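Local coordinates for protein type IV pilus biogenesis factor PilY1 (Pseudomonas aeruginosa, PDB 3HX6) that primes type IV pilus assembly, supports twitching motility and adhesion to host cells, and probably counters pilus retraction under the control of calcium, at residues V459-T464 with T494-A499; F110-V115 with G157-G162; L277-L282 with E379-T384; F195-V200 with I450-A455. The protein carries 3 engineered substitutions. All coordinates share one frame; numbering follows the deposited sequence.

Contact 1. Residues V459-T464 with T494-A499; sequences VVLLQT and TVFDLA
Leu461 and Phe496 meet with their side chains running past each other in opposite directions, so that one methyl of the leucine comes against the outer end of the ring. That methyl, CD2, sits 3.8 Å from Phe496 CE1 and at nearly the same distance from CZ, approaching obliquely rather than squarely over the ring. Val495 supplies the third wall: its CG2 lies over the middle of the Phe496 ring, 3.9 Å above the plane, and on the same side of that plane as the leucine methyl. Leu461 CD2 reaches this CG2 as well, at 4.1 Å, so the three groups form a small apolar cluster in which Val495 CG2 covers the ring centre and leucine fills the corner beyond CE1 and CZ. The phenylalanine gets there through a chi1 of -56°, which sets CG opposite its own carbonyl carbon and swings the ring back beneath the preceding valine. In this C-terminal domain of PilY1, strand 459-466 runs antiparallel between 454-456 and 477-483, with 521-524 beyond, consistent with a blade of the beta-propeller. Segment 494-499 belongs to the long irregular loop that follows strand 477-483 and folds back over a face of this sheet. Val459 also points its side chain at the loop, where it packs on Phe493. Behind the cluster, Phe496 leans on Leu549 of strand 548-550, and an inverse gamma turn centred on Asp497 redirects the chain; both carboxylate oxygens of that aspartate are bonded to the backbone ahead, at Gln501 N and Gly502 N.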
loop_
_atom_site.group_PDB
_atom_site.type_symbol
_atom_site.label_atom_id
_atom_site.label_comp_id
_atom_site.label_asym_id
_atom_site.label_seq_id
_atom_site.Cartn_x
_atom_site.Cartn_y
_atom_site.Cartn_z
ATOM N N VAL A 459 16.284 -7.026 -6.808
ATOM C CA VAL A 459 17.095 -6.874 -5.604
ATOM C C VAL A 459 16.816 -7.952 -4.567
ATOM O O VAL A 459 15.722 -8.510 -4.506
ATOM C CB VAL A 459 16.852 -5.507 -4.901
ATOM C CG1 VAL A 459 16.867 -4.381 -5.905
ATOM C CG2 VAL A 459 15.537 -5.534 -4.146
ATOM N N VAL A 460 17.822 -8.249 -3.755
ATOM C CA VAL A 460 17.645 -9.200 -2.673
ATOM C C VAL A 460 17.962 -8.390 -1.427
ATOM O O VAL A 460 19.006 -7.747 -1.338
ATOM C CB VAL A 460 18.580 -10.424 -2.793
ATOM C CG1 VAL A 460 20.038 -9.991 -2.781
ATOM C CG2 VAL A 460 18.284 -11.394 -1.658
ATOM N N LEU A 461 17.028 -8.386 -0.487
ATOM C CA LEU A 461 17.173 -7.633 0.745
ATOM C C LEU A 461 17.475 -8.592 1.884
ATOM O O LEU A 461 16.806 -9.605 2.039
ATOM C CB LEU A 461 15.875 -6.877 1.017
ATOM C CG LEU A 461 15.479 -5.920 -0.111
ATOM C CD1 LEU A 461 13.996 -5.604 -0.026
ATOM C CD2 LEU A 461 16.321 -4.651 -0.019
ATOM N N LEU A 462 18.488 -8.277 2.679
ATOM C CA LEU A 462 18.853 -9.144 3.784
ATOM C C LEU A 462 19.380 -8.346 4.959
ATOM O O LEU A 462 19.801 -7.199 4.814
ATOM C CB LEU A 462 19.921 -10.150 3.344
ATOM C CG LEU A 462 21.225 -9.532 2.828
ATOM C CD1 LEU A 462 22.389 -10.411 3.230
ATOM C CD2 LEU A 462 21.173 -9.367 1.315
ATOM N N GLN A 463 19.348 -8.964 6.129
ATOM C CA GLN A 463 19.843 -8.325 7.329
ATOM C C GLN A 463 20.795 -9.286 8.001
ATOM O O GLN A 463 20.470 -10.451 8.224
ATOM C CB GLN A 463 18.703 -7.999 8.289
ATOM C CG GLN A 463 19.167 -7.296 9.553
ATOM C CD GLN A 463 18.089 -7.255 10.615
ATOM O OE1 GLN A 463 17.709 -8.288 11.175
ATOM N NE2 GLN A 463 17.583 -6.068 10.892
ATOM N N THR A 464 21.972 -8.790 8.330
ATOM C CA THR A 464 22.965 -9.610 8.985
ATOM C C THR A 464 23.110 -9.179 10.442
ATOM O O THR A 464 22.688 -8.085 10.831
ATOM C CB THR A 464 24.312 -9.440 8.318
ATOM O OG1 THR A 464 25.229 -10.396 8.850
ATOM C CG2 THR A 464 24.833 -8.052 8.592
ATOM N N THR A 494 19.970 2.875 -7.340
ATOM C CA THR A 494 19.956 3.029 -5.895
ATOM C C THR A 494 18.759 2.259 -5.344
ATOM O O THR A 494 17.649 2.334 -5.877
ATOM C CB THR A 494 19.950 4.535 -5.476
ATOM O OG1 THR A 494 18.794 4.837 -4.687
ATOM C CG2 THR A 494 20.004 5.418 -6.691
ATOM N N VAL A 495 19.006 1.489 -4.290
ATOM C CA VAL A 495 17.971 0.656 -3.693
ATOM C C VAL A 495 17.236 1.292 -2.527
ATOM O O VAL A 495 16.007 1.265 -2.477
ATOM C CB VAL A 495 18.576 -0.712 -3.232
ATOM C CG1 VAL A 495 19.835 -0.473 -2.417
ATOM C CG2 VAL A 495 17.560 -1.499 -2.398
ATOM N N PHE A 496 17.986 1.873 -1.601
ATOM C CA PHE A 496 17.393 2.467 -0.414
ATOM C C PHE A 496 17.234 3.977 -0.428
ATOM O O PHE A 496 18.086 4.702 -0.934
ATOM C CB PHE A 496 18.231 2.118 0.823
ATOM C CG PHE A 496 18.423 0.648 1.042
ATOM C CD1 PHE A 496 17.374 -0.146 1.480
ATOM C CD2 PHE A 496 19.665 0.059 0.824
ATOM C CE1 PHE A 496 17.553 -1.506 1.703
ATOM C CE2 PHE A 496 19.859 -1.303 1.042
ATOM C CZ PHE A 496 18.796 -2.087 1.484
ATOM N N ASP A 497 16.129 4.446 0.132
ATOM C CA ASP A 497 15.944 5.878 0.272
ATOM C C ASP A 497 16.563 6.137 1.637
ATOM O O ASP A 497 15.889 6.056 2.658
ATOM C CB ASP A 497 14.469 6.280 0.299
ATOM C CG ASP A 497 14.276 7.707 0.790
ATOM O OD1 ASP A 497 15.133 8.561 0.467
ATOM O OD2 ASP A 497 13.279 7.980 1.493
ATOM N N LEU A 498 17.858 6.420 1.652
ATOM C CA LEU A 498 18.569 6.671 2.900
ATOM C C LEU A 498 18.405 8.103 3.380
ATOM O O LEU A 498 18.721 8.421 4.525
ATOM C CB LEU A 498 20.058 6.382 2.708
ATOM C CG LEU A 498 20.417 4.966 2.259
ATOM C CD1 LEU A 498 21.909 4.886 1.969
ATOM C CD2 LEU A 498 20.026 3.974 3.351
ATOM N N ALA A 499 17.907 8.960 2.496
ATOM C CA ALA A 499 17.740 10.374 2.799
ATOM C C ALA A 499 16.377 10.769 3.358
ATOM O O ALA A 499 16.084 11.957 3.479
ATOM C CB ALA A 499 18.036 11.184 1.550
#

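Contact 2. Residues F110-V115 with G157-G162; sequences FIPSAV and GSLRAG
Ser158 OG, immediately before the Leu159 that packs on Pro112 and Ala114, is gripped by three groups. It accepts from Arg160 N at 3.1 Å, an ST turn, and more weakly from Arg160 NE at 3.3 Å, while it is also hydrogen-bonded to the carbonyl oxygen of Ser194. The hydroxyl thus ties the arginine's backbone and side chain to the end of strand 150-158, just where the chain enters a type II' turn from Leu159 to Gly162. That turn is closed by Gly162 N to Leu159 O at 2.9 Å. With the main chain fixed in this way, the Leu159 side chain extends to the helix start. Its CG lies beside the backbone N (chi1 -53°), and the two methyls then divide the work between them. CD2 meets the proline ring at its CB-CG edge, 3.4 Å from Pro112 CB, a snug approach for two carbons. CD1 turns instead to the methyl of Ala114, at 3.7 Å. The contact is therefore wholly apolar, a branched tip straddling the start of a helix, with its Pro112 side buried and its Ala114 side at the surface. Pro112 is the N-cap of helix 113-118, which follows strand 108-110, the last strand of one four-stranded propeller sheet. The leucine belongs to the connection between strands 150-158 and 165-170 in the next sheet, against which Pro112 rests through Phe167, Phe110 through Leu169 and Leu179, and Ser113 through a hydrogen bond to Glu182.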
loop_
_atom_site.group_PDB
_atom_site.type_symbol
_atom_site.label_atom_id
_atom_site.label_comp_id
_atom_site.label_asym_id
_atom_site.label_seq_id
_atom_site.Cartn_x
_atom_site.Cartn_y
_atom_site.Cartn_z
ATOM N N PHE A 110 -0.354 -19.058 25.411
ATOM C CA PHE A 110 -0.325 -20.496 25.213
ATOM C C PHE A 110 0.841 -21.109 25.976
ATOM O O PHE A 110 1.914 -20.516 26.074
ATOM C CB PHE A 110 -0.221 -20.836 23.721
ATOM C CG PHE A 110 -0.202 -22.308 23.444
ATOM C CD1 PHE A 110 0.983 -22.952 23.108
ATOM C CD2 PHE A 110 -1.364 -23.063 23.566
ATOM C CE1 PHE A 110 1.012 -24.328 22.897
ATOM C CE2 PHE A 110 -1.346 -24.435 23.359
ATOM C CZ PHE A 110 -0.156 -25.071 23.024
ATOM N N ILE A 111 0.620 -22.298 26.523
ATOM C CA ILE A 111 1.657 -22.979 27.277
ATOM C C ILE A 111 1.753 -24.440 26.868
ATOM O O ILE A 111 0.881 -25.245 27.189
ATOM C CB ILE A 111 1.395 -22.885 28.798
ATOM C CG1 ILE A 111 1.485 -21.420 29.240
ATOM C CG2 ILE A 111 2.404 -23.743 29.561
ATOM C CD1 ILE A 111 1.115 -21.185 30.686
ATOM N N PRO A 112 2.817 -24.790 26.132
ATOM C CA PRO A 112 3.065 -26.152 25.656
ATOM C C PRO A 112 3.002 -27.190 26.773
ATOM O O PRO A 112 3.376 -26.916 27.913
ATOM C CB PRO A 112 4.459 -26.047 25.047
ATOM C CG PRO A 112 4.466 -24.656 24.501
ATOM C CD PRO A 112 3.848 -23.865 25.627
ATOM N N SER A 113 2.523 -28.382 26.435
ATOM C CA SER A 113 2.421 -29.462 27.401
ATOM C C SER A 113 3.774 -29.672 28.064
ATOM O O SER A 113 3.852 -29.989 29.251
ATOM C CB SER A 113 1.984 -30.755 26.705
ATOM O OG SER A 113 0.752 -30.575 26.024
ATOM N N ALA A 114 4.839 -29.488 27.290
ATOM C CA ALA A 114 6.193 -29.658 27.797
ATOM C C ALA A 114 6.551 -28.551 28.783
ATOM O O ALA A 114 7.267 -28.786 29.756
ATOM C CB ALA A 114 7.184 -29.673 26.639
ATOM N N VAL A 115 6.051 -27.347 28.529
ATOM C CA VAL A 115 6.321 -26.210 29.401
ATOM C C VAL A 115 5.419 -26.257 30.626
ATOM O O VAL A 115 5.848 -25.948 31.738
ATOM C CB VAL A 115 6.079 -24.871 28.672
ATOM C CG1 VAL A 115 6.302 -23.711 29.629
ATOM C CG2 VAL A 115 7.002 -24.758 27.473
ATOM N N GLY A 157 4.185 -22.640 16.125
ATOM C CA GLY A 157 5.215 -22.246 17.071
ATOM C C GLY A 157 6.088 -23.423 17.442
ATOM O O GLY A 157 5.871 -24.530 16.959
ATOM N N SER A 158 7.089 -23.197 18.286
ATOM C CA SER A 158 7.960 -24.292 18.703
ATOM C C SER A 158 8.446 -24.031 20.120
ATOM O O SER A 158 8.319 -22.916 20.622
ATOM C CB SER A 158 9.161 -24.421 17.763
ATOM O OG SER A 158 10.190 -23.517 18.121
ATOM N N LEU A 159 8.996 -25.063 20.751
ATOM C CA LEU A 159 9.500 -24.954 22.114
ATOM C C LEU A 159 10.824 -24.194 22.166
ATOM O O LEU A 159 11.376 -23.962 23.245
ATOM C CB LEU A 159 9.682 -26.349 22.719
ATOM C CG LEU A 159 8.456 -27.266 22.646
ATOM C CD1 LEU A 159 8.707 -28.531 23.457
ATOM C CD2 LEU A 159 7.233 -26.531 23.182
ATOM N N ARG A 160 11.333 -23.814 20.995
ATOM C CA ARG A 160 12.587 -23.074 20.910
ATOM C C ARG A 160 13.712 -23.882 21.565
ATOM O O ARG A 160 13.882 -25.064 21.269
ATOM C CB ARG A 160 12.431 -21.724 21.612
ATOM C CG ARG A 160 11.279 -20.870 21.091
ATOM C CD ARG A 160 11.739 -19.958 19.973
ATOM N NE ARG A 160 11.586 -20.529 18.646
ATOM C CZ ARG A 160 12.285 -20.133 17.586
ATOM N NH1 ARG A 160 13.194 -19.171 17.703
ATOM N NH2 ARG A 160 12.060 -20.684 16.402
ATOM N N ALA A 161 14.465 -23.249 22.462
ATOM C CA ALA A 161 15.564 -23.929 23.148
ATOM C C ALA A 161 15.073 -24.705 24.367
ATOM O O ALA A 161 15.823 -25.478 24.964
ATOM C CB ALA A 161 16.625 -22.917 23.569
ATOM N N GLY A 162 13.807 -24.506 24.722
ATOM C CA GLY A 162 13.245 -25.174 25.882
ATOM C C GLY A 162 13.025 -26.666 25.729
ATOM O O GLY A 162 13.072 -27.409 26.710
#

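Contact 3. Residues L277-L282 with E379-T384; sequences LWRFDL and EAAGST
Arg279 points from strand 276-281 toward the loop that holds Ala381, and the contact is organised along its side chain. From CB the chain leaves with CG anti to the backbone N (chi1 -165°), runs straight to CD and bends only at chi3, 76°, before the guanidinium; the side chain packs on Phe310 and Tyr269. NE is bonded to Ser309 OG. NH1 turns to the next propeller sheet, with a salt bridge to Asp373 and a hydrogen bond to Gln375 O, and Tyr267 makes a cation-pi contact with the group. NH2 is the tip that meets the loop: the methyl CB of Ala381 lies 3.8 Å from it, approaching obliquely. The same nitrogen donates to Asp281 OD2 at 3.0 Å, a salt bridge met on the syn side of the carboxylate but tilted 28° from the guanidinium plane. It also donates to a water 3.0 Å away, which passes a hydrogen bond on to Glu379 O. Asp281 adds two more water links. One water lies 2.6 Å from Asp281 OD1 and 2.9 Å from Ala381 O. Another lies between the same OD1 and Glu379 O, and OD2 is shared with Ser309 OG. Ala381 itself has left-handed backbone angles, which bend the loop over this site. Asp281 lies about 12 Å from the bound calcium ion, so it is no ligand of it. The contact thus rests on a buried charge cluster of Arg279 with Asp281 and Asp373; the arginine would be expected to stabilise the charged carboxylate of Asp281, while bridging waters carry the polar link to the loop.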
loop_
_atom_site.group_PDB
_atom_site.type_symbol
_atom_site.label_atom_id
_atom_site.label_comp_id
_atom_site.label_asym_id
_atom_site.label_seq_id
_atom_site.Cartn_x
_atom_site.Cartn_y
_atom_site.Cartn_z
ATOM N N LEU A 277 23.250 -27.042 1.079
ATOM C CA LEU A 277 22.015 -26.398 0.640
ATOM C C LEU A 277 21.281 -27.498 -0.122
ATOM O O LEU A 277 21.666 -27.870 -1.235
ATOM C CB LEU A 277 22.312 -25.205 -0.278
ATOM C CG LEU A 277 21.178 -24.213 -0.591
ATOM C CD1 LEU A 277 20.045 -24.917 -1.327
ATOM C CD2 LEU A 277 20.674 -23.579 0.698
ATOM N N TRP A 278 20.229 -28.028 0.486
ATOM C CA TRP A 278 19.477 -29.113 -0.125
ATOM C C TRP A 278 18.251 -28.674 -0.901
ATOM O O TRP A 278 17.658 -27.646 -0.601
ATOM C CB TRP A 278 18.994 -30.093 0.950
ATOM C CG TRP A 278 20.066 -30.640 1.825
ATOM C CD1 TRP A 278 20.421 -30.196 3.066
ATOM C CD2 TRP A 278 20.941 -31.729 1.518
ATOM N NE1 TRP A 278 21.469 -30.949 3.558
ATOM C CE2 TRP A 278 21.807 -31.895 2.626
ATOM C CE3 TRP A 278 21.077 -32.584 0.412
ATOM C CZ2 TRP A 278 22.799 -32.883 2.660
ATOM C CZ3 TRP A 278 22.065 -33.572 0.447
ATOM C CH2 TRP A 278 22.913 -33.712 1.566
ATOM N N ARG A 279 17.892 -29.453 -1.917
ATOM C CA ARG A 279 16.661 -29.192 -2.641
ATOM C C ARG A 279 15.886 -30.493 -2.523
ATOM O O ARG A 279 16.474 -31.582 -2.479
ATOM C CB ARG A 279 16.866 -28.866 -4.118
ATOM C CG ARG A 279 15.592 -28.242 -4.709
ATOM C CD ARG A 279 15.636 -28.079 -6.220
ATOM N NE ARG A 279 15.424 -29.343 -6.915
ATOM C CZ ARG A 279 15.438 -29.470 -8.238
ATOM N NH1 ARG A 279 15.656 -28.406 -9.005
ATOM N NH2 ARG A 279 15.222 -30.652 -8.797
ATOM N N PHE A 280 14.568 -30.374 -2.457
ATOM C CA PHE A 280 13.694 -31.522 -2.335
ATOM C C PHE A 280 12.649 -31.397 -3.429
ATOM O O PHE A 280 12.134 -30.308 -3.672
ATOM C CB PHE A 280 13.005 -31.513 -0.966
ATOM C CG PHE A 280 13.962 -31.512 0.204
ATOM C CD1 PHE A 280 14.304 -32.698 0.840
ATOM C CD2 PHE A 280 14.522 -30.317 0.664
ATOM C CE1 PHE A 280 15.192 -32.703 1.925
ATOM C CE2 PHE A 280 15.412 -30.305 1.745
ATOM C CZ PHE A 280 15.747 -31.504 2.378
ATOM N N ASP A 281 12.361 -32.504 -4.104
ATOM C CA ASP A 281 11.354 -32.519 -5.151
ATOM C C ASP A 281 10.038 -32.829 -4.461
ATOM O O ASP A 281 9.893 -33.890 -3.849
ATOM C CB ASP A 281 11.642 -33.618 -6.178
ATOM C CG ASP A 281 12.854 -33.317 -7.051
ATOM O OD1 ASP A 281 13.241 -34.204 -7.843
ATOM O OD2 ASP A 281 13.417 -32.205 -6.953
ATOM N N LEU A 282 9.087 -31.904 -4.542
ATOM C CA LEU A 282 7.791 -32.121 -3.923
ATOM C C LEU A 282 6.763 -32.369 -5.020
ATOM O O LEU A 282 5.653 -31.846 -4.977
ATOM C CB LEU A 282 7.388 -30.918 -3.054
ATOM C CG LEU A 282 8.382 -30.536 -1.942
ATOM C CD1 LEU A 282 7.787 -29.420 -1.069
ATOM C CD2 LEU A 282 8.719 -31.768 -1.088
ATOM N N GLU A 379 12.539 -31.396 -14.461
ATOM C CA GLU A 379 13.387 -32.445 -15.021
ATOM C C GLU A 379 13.693 -33.453 -13.915
ATOM O O GLU A 379 13.621 -33.121 -12.731
ATOM C CB GLU A 379 14.705 -31.860 -15.548
ATOM C CG GLU A 379 14.533 -30.706 -16.524
ATOM C CD GLU A 379 14.573 -29.348 -15.849
ATOM O OE1 GLU A 379 14.185 -29.249 -14.666
ATOM O OE2 GLU A 379 14.981 -28.372 -16.512
ATOM N N ALA A 380 14.035 -34.681 -14.298
ATOM C CA ALA A 380 14.360 -35.709 -13.317
ATOM C C ALA A 380 15.464 -35.208 -12.388
ATOM O O ALA A 380 15.442 -35.479 -11.190
ATOM C CB ALA A 380 14.806 -36.993 -14.024
ATOM N N ALA A 381 16.429 -34.481 -12.945
ATOM C CA ALA A 381 17.532 -33.938 -12.161
ATOM C C ALA A 381 18.120 -34.994 -11.234
ATOM O O ALA A 381 18.117 -34.827 -10.013
ATOM C CB ALA A 381 17.051 -32.738 -11.341
ATOM N N GLY A 382 18.628 -36.074 -11.819
ATOM C CA GLY A 382 19.204 -37.150 -11.032
ATOM C C GLY A 382 20.466 -36.727 -10.312
ATOM O O GLY A 382 20.929 -37.401 -9.389
ATOM N N SER A 383 21.027 -35.601 -10.737
ATOM C CA SER A 383 22.236 -35.077 -10.121
ATOM C C SER A 383 22.310 -33.584 -10.382
ATOM O O SER A 383 21.417 -32.998 -10.998
ATOM C CB SER A 383 23.474 -35.763 -10.706
ATOM O OG SER A 383 23.519 -35.594 -12.111
ATOM N N THR A 384 23.383 -32.971 -9.907
ATOM C CA THR A 384 23.572 -31.544 -10.098
ATOM C C THR A 384 25.069 -31.256 -10.048
ATOM O O THR A 384 25.830 -31.964 -9.378
ATOM C CB THR A 384 22.830 -30.743 -8.997
ATOM O OG1 THR A 384 22.862 -29.348 -9.309
ATOM C CG2 THR A 384 23.477 -30.973 -7.641
HETATM O O HOH W 1 13.777 -30.595 -11.460
HETATM O O HOH W 2 15.755 -34.611 -8.366
HETATM O O HOH W 3 12.289 -34.275 -10.410
#

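Contact 4. Residues F195-V200 with I450-A455; sequences FPKPTV and IEDMIA
Lys197 and the Glu451-Asp452 pair face each other near the middle of the beta-propeller, each just ahead of an outermost strand of its sheet, 199-202 on one side and 454-456 on the other. The direct charge contact is loose: Lys197 NZ stands 4.0 Å from Glu451 OE1, a long salt bridge, and the two side chains cross at an angle. Water supplies the closer link. One molecule accepts from Lys197 NZ at 2.6 Å and from Asp452 N at 2.8 Å, and donates to Glu451 OE1 at 3.1 Å, so it joins the ammonium group both to the carboxylate and to the backbone beside it. Van der Waals contact comes from the aliphatic part of the lysine. Beyond CG the chain is extended, and its CD passes alongside the Asp452 carboxylate. Glu451 reaches back because its chain is bent at chi2 (-67°); its CB starts off pointing away from the lysine. The other partners of Asp452 lie outside both segments: Ala331 N bonds OD1, and Arg255 makes a long, weak ion pair with OD2. Across the contact, OD2 meets not the ammonium nitrogen but Lys197 CD, at 4.0 Å.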
loop_
_atom_site.group_PDB
_atom_site.type_symbol
_atom_site.label_atom_id
_atom_site.label_comp_id
_atom_site.label_asym_id
_atom_site.label_seq_id
_atom_site.Cartn_x
_atom_site.Cartn_y
_atom_site.Cartn_z
ATOM N N PHE A 195 14.319 -24.274 15.863
ATOM C CA PHE A 195 14.648 -22.894 15.564
ATOM C C PHE A 195 14.253 -22.566 14.122
ATOM O O PHE A 195 13.951 -21.418 13.804
ATOM C CB PHE A 195 16.148 -22.668 15.755
ATOM C CG PHE A 195 16.575 -22.666 17.191
ATOM C CD1 PHE A 195 16.484 -21.503 17.952
ATOM C CD2 PHE A 195 17.062 -23.822 17.788
ATOM C CE1 PHE A 195 16.872 -21.493 19.286
ATOM C CE2 PHE A 195 17.452 -23.821 19.126
ATOM C CZ PHE A 195 17.358 -22.654 19.874
ATOM N N PRO A 196 14.251 -23.573 13.225
ATOM C CA PRO A 196 13.876 -23.275 11.842
ATOM C C PRO A 196 12.484 -22.668 11.739
ATOM O O PRO A 196 11.592 -23.022 12.500
ATOM C CB PRO A 196 13.943 -24.642 11.162
ATOM C CG PRO A 196 15.011 -25.348 11.931
ATOM C CD PRO A 196 14.655 -24.985 13.355
ATOM N N LYS A 197 12.313 -21.749 10.800
ATOM C CA LYS A 197 11.022 -21.123 10.574
ATOM C C LYS A 197 10.270 -21.984 9.568
ATOM O O LYS A 197 10.727 -22.195 8.444
ATOM C CB LYS A 197 11.190 -19.715 10.007
ATOM C CG LYS A 197 11.785 -18.718 10.983
ATOM C CD LYS A 197 11.658 -17.296 10.451
ATOM C CE LYS A 197 12.153 -16.288 11.474
ATOM N NZ LYS A 197 11.693 -14.904 11.155
ATOM N N PRO A 198 9.104 -22.499 9.959
ATOM C CA PRO A 198 8.353 -23.334 9.027
ATOM C C PRO A 198 7.621 -22.525 7.971
ATOM O O PRO A 198 7.397 -21.320 8.130
ATOM C CB PRO A 198 7.390 -24.081 9.945
ATOM C CG PRO A 198 7.084 -23.050 10.985
ATOM C CD PRO A 198 8.442 -22.439 11.275
ATOM N N THR A 199 7.270 -23.196 6.883
ATOM C CA THR A 199 6.501 -22.580 5.814
ATOM C C THR A 199 5.199 -23.368 5.787
ATOM O O THR A 199 5.194 -24.583 5.989
ATOM C CB THR A 199 7.193 -22.703 4.431
ATOM O OG1 THR A 199 8.275 -21.764 4.345
ATOM C CG2 THR A 199 6.199 -22.411 3.304
ATOM N N VAL A 200 4.096 -22.668 5.574
ATOM C CA VAL A 200 2.796 -23.308 5.497
ATOM C C VAL A 200 2.419 -23.236 4.033
ATOM O O VAL A 200 2.336 -22.151 3.466
ATOM C CB VAL A 200 1.757 -22.566 6.335
ATOM C CG1 VAL A 200 0.386 -23.209 6.145
ATOM C CG2 VAL A 200 2.169 -22.604 7.803
ATOM N N ILE A 450 21.255 -14.886 9.875
ATOM C CA ILE A 450 20.397 -15.856 10.545
ATOM C C ILE A 450 18.919 -15.592 10.231
ATOM O O ILE A 450 18.086 -16.472 10.404
ATOM C CB ILE A 450 20.609 -15.913 12.097
ATOM C CG1 ILE A 450 19.922 -14.742 12.790
ATOM C CG2 ILE A 450 22.101 -15.973 12.422
ATOM C CD1 ILE A 450 20.621 -13.437 12.644
ATOM N N GLU A 451 18.611 -14.391 9.746
ATOM C CA GLU A 451 17.232 -14.008 9.402
ATOM C C GLU A 451 16.941 -14.220 7.918
ATOM O O GLU A 451 17.831 -14.075 7.076
ATOM C CB GLU A 451 16.989 -12.531 9.731
ATOM C CG GLU A 451 17.108 -12.181 11.208
ATOM C CD GLU A 451 16.007 -12.807 12.034
ATOM O OE1 GLU A 451 14.824 -12.549 11.723
ATOM O OE2 GLU A 451 16.317 -13.552 12.988
ATOM N N ASP A 452 15.692 -14.552 7.599
ATOM C CA ASP A 452 15.306 -14.764 6.211
ATOM C C ASP A 452 15.476 -13.486 5.396
ATOM O O ASP A 452 15.455 -12.378 5.934
ATOM C CB ASP A 452 13.862 -15.253 6.121
ATOM C CG ASP A 452 13.693 -16.664 6.650
ATOM O OD1 ASP A 452 14.684 -17.249 7.153
ATOM O OD2 ASP A 452 12.564 -17.194 6.560
ATOM N N MET A 453 15.639 -13.659 4.091
ATOM C CA MET A 453 15.843 -12.544 3.190
ATOM C C MET A 453 14.612 -12.283 2.339
ATOM O O MET A 453 13.673 -13.078 2.322
ATOM C CB MET A 453 17.036 -12.834 2.285
ATOM C CG MET A 453 18.272 -13.299 3.037
ATOM S SD MET A 453 19.634 -13.627 1.901
ATOM C CE MET A 453 19.406 -15.374 1.588
ATOM N N ILE A 454 14.633 -11.166 1.620
ATOM C CA ILE A 454 13.516 -10.785 0.766
ATOM C C ILE A 454 13.997 -10.449 -0.635
ATOM O O ILE A 454 14.755 -9.498 -0.829
ATOM C CB ILE A 454 12.786 -9.547 1.329
ATOM C CG1 ILE A 454 12.329 -9.828 2.763
ATOM C CG2 ILE A 454 11.595 -9.190 0.438
ATOM C CD1 ILE A 454 12.022 -8.557 3.568
ATOM N N ALA A 455 13.554 -11.233 -1.606
ATOM C CA ALA A 455 13.924 -11.006 -2.992
ATOM C C ALA A 455 12.719 -10.385 -3.686
ATOM O O ALA A 455 11.633 -10.961 -3.687
ATOM C CB ALA A 455 14.304 -12.328 -3.662
HETATM O O HOH W 4 13.700 -14.384 9.548
#

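In the fold
From the N terminus, contact 2 closes first, joining 110-115 to 157-162 across 41 intervening residues and tying together two successive propeller sheets. Contact 4 opens soon after, at 195-200, and closes only at 450-455, bridging 249 residues near the centre of the chain. Contact 3 is nested wholly within that span, linking the sheet of strand 276-281, next to the calcium site, to a loop of the large sheet that contacts 4 and 1 also reach. Contact 1 follows in series, so none of the four cross. Between contacts 4 and 1, Leu461 N probably bonds Ile454 O at 2.6 Å; contact 2 touches contact 4 through Ala161 and Phe195. Contacts 1 and 2 lie on opposite sides of the chain's centre.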